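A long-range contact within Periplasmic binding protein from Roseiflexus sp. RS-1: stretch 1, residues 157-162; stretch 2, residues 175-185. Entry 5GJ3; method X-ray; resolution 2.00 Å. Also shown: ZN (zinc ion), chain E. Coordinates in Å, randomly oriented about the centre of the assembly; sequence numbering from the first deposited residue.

Stretch 1 157-162: QVAGRN
Stretch 2 175-185: INAAADAGIVE

Backbone pairing sets the register. Residues 157-159 end a strand that begins earlier in the chain, and 160-162 continue as loop; in the second stretch 175-176 is strand, 179-181 a 3-10 segment, and 182-185 loop. Gly160 and Val184 bring their CA atoms to 4.6 Å, and Arg161 and Val184 form a single beta bridge, CA to CA 4.8 Å. Three backbone hydrogen bonds define the pairing: Gly160 N to Glu185 O (2.8 Å, 167° at hydrogen), Glu185 N to Arg161 O (2.9 Å, 154°), and a weak one from Arg161 N to Ile183 O (3.4 Å, 153°). The two segments run roughly parallel at the bridge, Arg161 bonding to the residues on either side of Val184 in sequence. CA-H...O contacts supplement them, Gly160 CA to Ile183 O at 3.3 Å and Ala159 CA to Glu185 O at 3.4 Å.

This closeness explains glycine at 160 (phi/psi -106/-145): an ideal CB would lie 1.9 Å from Ile183 O, a clash. Gly182, at 86/1, suits glycine for a local reason, since a CB would jam against the preceding carbonyl oxygen. Glu185 itself has a positive phi (58/-142), as does Asn162 (59/39).

Polar side chains add two more links, one from Asn176 and one from Asn162. Asn176, chi1 t and chi2 -4°, donates from ND2 to Ala159 O (3.1 Å, 157°), while its OD1 accepts from Ala178 N at 3.0 Å, so one amide both reaches across and braces its own turn. A water donates to Ala159 O at 2.8 Å and to Asn176 OD1 at 2.7 Å, bridging two acceptors. At the exposed end, Asn162 (chi1 t, chi2 51°) makes a weak hydrogen bond from ND2 to Glu185 OE2, 3.3 Å. The CB of Glu185 points away from stretch 1, but chi1 m and chi2 t bring its end nearer.

Apolar packing fills the buried side. Val158, chi1 t, points toward stretch 2 and places CG1 3.4 Å from Ala178 CB and 3.8 Å from Ile183 CD1; Ile183 adopts m,t. The small methyl of Ala178 fits close to the backbone, its CB 3.2 Å from Ala159 O and 3.8 Å from Gly160 CA. Arg161 (m,t,t) extends along the exposed edge, NH2 4.0 Å from Ala179 CB. Together the stretches bury 493 Å².

Within stretch 2, the turn from Ala178 to Ile183 is held by Ala181 N and Ile183 N, both 3.1 Å from Ala178 O, and Gly182 N, 2.7 Å from Ala179 O. Asp180, chi1 m, binds zinc through OD2 at 2.1 Å and OD1 at 2.5 Å, clear of the contact.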

# COMPACT_ATOMS: atom_id res chain seq x y z
N GLN A 157 11.57 11.66 2.74
CA GLN A 157 12.24 10.38 2.69
C GLN A 157 12.01 9.74 1.32
O GLN A 157 10.99 9.96 0.67
CB GLN A 157 11.72 9.43 3.78
CG GLN A 157 11.86 9.97 5.21
CD GLN A 157 13.21 9.67 5.83
OE1 GLN A 157 13.90 10.57 6.30
NE2 GLN A 157 13.60 8.40 5.83
N VAL A 158 12.99 8.96 0.89
CA VAL A 158 13.00 8.36 -0.43
C VAL A 158 12.96 6.86 -0.15
O VAL A 158 13.59 6.41 0.81
CB VAL A 158 14.33 8.73 -1.16
CG1 VAL A 158 14.58 7.81 -2.33
CG2 VAL A 158 14.31 10.17 -1.61
N ALA A 159 12.25 6.10 -0.98
CA ALA A 159 12.20 4.63 -0.84
C ALA A 159 13.09 3.91 -1.87
O ALA A 159 12.96 4.11 -3.10
CB ALA A 159 10.75 4.14 -0.96
N GLY A 160 13.97 3.05 -1.38
CA GLY A 160 14.82 2.26 -2.25
C GLY A 160 14.33 0.82 -2.28
O GLY A 160 13.11 0.56 -2.22
N ARG A 161 15.29 -0.11 -2.38
CA ARG A 161 14.98 -1.53 -2.53
C ARG A 161 14.44 -2.16 -1.24
O ARG A 161 14.52 -1.53 -0.16
CB ARG A 161 16.16 -2.32 -3.13
CG ARG A 161 16.46 -1.85 -4.55
CD ARG A 161 17.16 -2.87 -5.44
NE ARG A 161 17.81 -2.20 -6.58
CZ ARG A 161 18.67 -2.78 -7.43
NH1 ARG A 161 18.99 -4.06 -7.31
NH2 ARG A 161 19.20 -2.07 -8.42
N ASN A 162 13.87 -3.36 -1.38
CA ASN A 162 13.16 -4.03 -0.31
C ASN A 162 11.94 -3.23 0.25
O ASN A 162 11.71 -3.19 1.46
CB ASN A 162 14.12 -4.48 0.82
CG ASN A 162 13.54 -5.60 1.67
OD1 ASN A 162 13.09 -6.61 1.13
ND2 ASN A 162 13.52 -5.41 2.99
N ILE A 175 12.12 2.70 -13.59
CA ILE A 175 13.36 2.42 -12.86
C ILE A 175 13.24 3.18 -11.54
O ILE A 175 12.92 4.39 -11.55
CB ILE A 175 14.63 2.94 -13.61
CG1 ILE A 175 14.71 2.37 -15.03
CG2 ILE A 175 15.89 2.72 -12.79
CD1 ILE A 175 14.81 0.85 -15.06
N ASN A 176 13.51 2.49 -10.43
CA ASN A 176 13.53 3.16 -9.14
C ASN A 176 14.87 3.90 -9.03
O ASN A 176 15.91 3.27 -8.85
CB ASN A 176 13.30 2.19 -7.95
CG ASN A 176 13.23 2.93 -6.59
OD1 ASN A 176 13.43 4.17 -6.52
ND2 ASN A 176 12.82 2.21 -5.51
N ALA A 177 14.81 5.22 -9.22
CA ALA A 177 16.00 6.11 -9.16
C ALA A 177 16.68 6.19 -7.78
O ALA A 177 17.81 6.67 -7.67
CB ALA A 177 15.64 7.52 -9.65
N ALA A 178 16.03 5.70 -6.72
CA ALA A 178 16.68 5.71 -5.39
C ALA A 178 17.92 4.79 -5.36
O ALA A 178 18.81 5.04 -4.57
CB ALA A 178 15.72 5.27 -4.30
N ALA A 179 17.98 3.74 -6.20
CA ALA A 179 19.20 2.90 -6.35
C ALA A 179 20.49 3.69 -6.75
O ALA A 179 21.57 3.46 -6.19
CB ALA A 179 18.93 1.73 -7.33
N ASP A 180 20.34 4.67 -7.66
CA ASP A 180 21.42 5.60 -8.07
C ASP A 180 22.02 6.39 -6.90
O ASP A 180 23.14 6.90 -6.99
CB ASP A 180 20.90 6.61 -9.11
CG ASP A 180 20.59 5.95 -10.45
OD1 ASP A 180 21.32 5.06 -10.88
OD2 ASP A 180 19.60 6.32 -11.08
N ALA A 181 21.26 6.54 -5.81
CA ALA A 181 21.83 7.19 -4.61
C ALA A 181 22.25 6.14 -3.57
O ALA A 181 22.68 6.49 -2.48
CB ALA A 181 20.86 8.21 -4.02
N GLY A 182 22.12 4.85 -3.92
CA GLY A 182 22.51 3.75 -3.02
C GLY A 182 21.46 3.28 -2.01
O GLY A 182 21.71 2.34 -1.24
N ILE A 183 20.28 3.90 -2.06
CA ILE A 183 19.24 3.75 -1.05
C ILE A 183 18.58 2.37 -0.93
O ILE A 183 18.07 1.81 -1.90
CB ILE A 183 18.22 4.88 -1.21
CG1 ILE A 183 19.00 6.20 -1.14
CG2 ILE A 183 17.10 4.77 -0.19
CD1 ILE A 183 18.19 7.48 -1.14
N VAL A 184 18.66 1.81 0.28
CA VAL A 184 17.95 0.60 0.66
C VAL A 184 16.84 1.07 1.62
O VAL A 184 17.12 1.89 2.50
CB VAL A 184 18.89 -0.39 1.39
CG1 VAL A 184 18.09 -1.50 2.07
CG2 VAL A 184 19.91 -0.97 0.43
N GLU A 185 15.59 0.59 1.45
CA GLU A 185 14.46 0.96 2.36
C GLU A 185 14.22 2.48 2.40
O GLU A 185 14.35 3.11 1.36
CB GLU A 185 14.59 0.28 3.74
CG GLU A 185 14.45 -1.25 3.63
CD GLU A 185 14.99 -2.07 4.81
OE1 GLU A 185 14.93 -1.59 5.96
OE2 GLU A 185 15.46 -3.21 4.58
ZN ZN E . 19.59 4.98 -12.67
O HOH W 1 12.20 6.03 -5.02